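Local coordinates for putative phosphinothricin n-acetyltransferase (Acinetobacter baylyi, PDB 2JLM), which probably transfers the acetyl group of acetyl-CoA to the amino group of L-methionine sulfoximine and L-methionine sulfone, at residues D[13-18]-D[61-66]. Numbering follows the deposited sequence.
Sequences VECTED and FPIIGA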
# COMPACT_ATOMS: atom_id res chain seq x y z
N VAL D 13 -8.55 9.93 -13.50
CA VAL D 13 -8.15 10.32 -12.17
C VAL D 13 -8.50 9.21 -11.17
O VAL D 13 -9.39 8.40 -11.41
CB VAL D 13 -8.87 11.60 -11.74
CG1 VAL D 13 -10.36 11.36 -11.65
CG2 VAL D 13 -8.34 12.07 -10.40
N GLU D 14 -7.79 9.17 -10.05
CA GLU D 14 -8.15 8.31 -8.93
C GLU D 14 -9.11 9.06 -8.04
O GLU D 14 -8.73 10.02 -7.38
CB GLU D 14 -6.90 7.92 -8.14
CG GLU D 14 -5.86 7.18 -8.97
CD GLU D 14 -6.45 5.94 -9.63
OE1 GLU D 14 -6.91 5.04 -8.91
OE2 GLU D 14 -6.45 5.88 -10.88
N CYS D 15 -10.37 8.64 -8.02
CA CYS D 15 -11.36 9.32 -7.20
C CYS D 15 -11.09 9.21 -5.70
O CYS D 15 -10.68 8.15 -5.21
CB CYS D 15 -12.77 8.85 -7.53
SG CYS D 15 -13.24 9.28 -9.20
N THR D 16 -11.30 10.32 -5.00
CA THR D 16 -11.14 10.38 -3.55
C THR D 16 -12.43 10.90 -2.95
O THR D 16 -13.21 11.58 -3.63
CB THR D 16 -9.99 11.34 -3.15
OG1 THR D 16 -10.46 12.69 -3.13
CG2 THR D 16 -8.81 11.22 -4.12
N GLU D 17 -12.67 10.59 -1.68
CA GLU D 17 -13.88 11.04 -1.00
C GLU D 17 -13.93 12.56 -0.90
O GLU D 17 -14.98 13.19 -1.07
CB GLU D 17 -14.00 10.40 0.38
CG GLU D 17 -15.32 10.68 1.07
CD GLU D 17 -15.39 10.15 2.48
OE1 GLU D 17 -16.42 10.38 3.15
OE2 GLU D 17 -14.42 9.50 2.93
N ASP D 18 -12.77 13.16 -0.61
CA ASP D 18 -12.68 14.61 -0.51
C ASP D 18 -13.08 15.30 -1.83
O ASP D 18 -13.92 16.19 -1.83
CB ASP D 18 -11.28 15.04 -0.07
CG ASP D 18 -10.20 14.63 -1.07
N PHE D 61 -10.03 -1.18 -3.02
CA PHE D 61 -10.84 -1.21 -4.23
C PHE D 61 -10.66 0.09 -5.00
O PHE D 61 -10.86 1.18 -4.45
CB PHE D 61 -12.32 -1.39 -3.89
CG PHE D 61 -12.65 -2.75 -3.33
CD1 PHE D 61 -11.86 -3.85 -3.63
CD2 PHE D 61 -13.76 -2.92 -2.53
CE1 PHE D 61 -12.17 -5.10 -3.12
CE2 PHE D 61 -14.08 -4.17 -2.02
CZ PHE D 61 -13.28 -5.26 -2.32
N PRO D 62 -10.27 -0.01 -6.28
CA PRO D 62 -10.01 1.21 -7.05
C PRO D 62 -11.30 1.97 -7.36
O PRO D 62 -12.37 1.37 -7.48
CB PRO D 62 -9.38 0.68 -8.34
CG PRO D 62 -9.89 -0.72 -8.47
CD PRO D 62 -10.11 -1.24 -7.08
N ILE D 63 -11.20 3.29 -7.46
CA ILE D 63 -12.27 4.09 -8.03
C ILE D 63 -11.64 4.96 -9.11
O ILE D 63 -10.94 5.92 -8.81
CB ILE D 63 -12.98 4.97 -6.98
CG1 ILE D 63 -13.21 4.20 -5.68
CG2 ILE D 63 -14.31 5.49 -7.52
CD1 ILE D 63 -13.91 5.05 -4.62
N ILE D 64 -11.87 4.60 -10.37
CA ILE D 64 -11.25 5.28 -11.50
C ILE D 64 -12.24 6.24 -12.16
O ILE D 64 -13.31 5.84 -12.61
CB ILE D 64 -10.72 4.28 -12.54
CG1 ILE D 64 -9.73 3.31 -11.89
CG2 ILE D 64 -10.04 5.00 -13.68
CD1 ILE D 64 -9.17 2.24 -12.87
N GLY D 65 -11.88 7.52 -12.20
CA GLY D 65 -12.77 8.53 -12.73
C GLY D 65 -12.30 9.11 -14.05
O GLY D 65 -11.14 8.97 -14.43
N ALA D 66 -13.22 9.76 -14.76
CA ALA D 66 -12.89 10.45 -15.99
C ALA D 66 -13.29 11.91 -15.83
O ALA D 66 -14.42 12.20 -15.43
CB ALA D 66 -13.59 9.81 -17.18
O HOH W 1 -8.52 4.38 -7.10
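Antiparallel strand pairing at one edge of the GNAT sheet joins the end of the outermost strand 7-14 to strand 63-68, where the chain leaves the sheet for helix 17-34. Val13 and Gly65 form a hydrogen-bonded pair: Gly65 N reaches Val13 O at 2.8 Å, nearly straight (173°) and in the carbonyl plane, whereas Val13 N approaches Gly65 O from above its carbonyl plane at 2.9 Å. A third bond, Cys15 N to Ile63 O (2.9 Å), carries the pairing one residue past the strand. Cys15 points toward strand 63-68; with SG anti to its carbonyl carbon (chi1 -65°), the sulfur lies over Gly65, 3.6 Å from SG to CA, in the place a side chain there would take. Cys15 CB meets the CG2 branch of Ile63 at 3.7 Å. On the face shared with Ile64, the Glu14 chain bends at chi2 (-55°), and OE1 accepts a bond from a water 2.5 Å away. The same water accepts from Ile63 N at 2.9 Å, while OE2 forms a salt bridge with Arg118 of helix 107-121. The carboxylate is thus held at both oxygens, its charge probably balanced by Arg118, and the water ties it to the backbone N-H of Ile63.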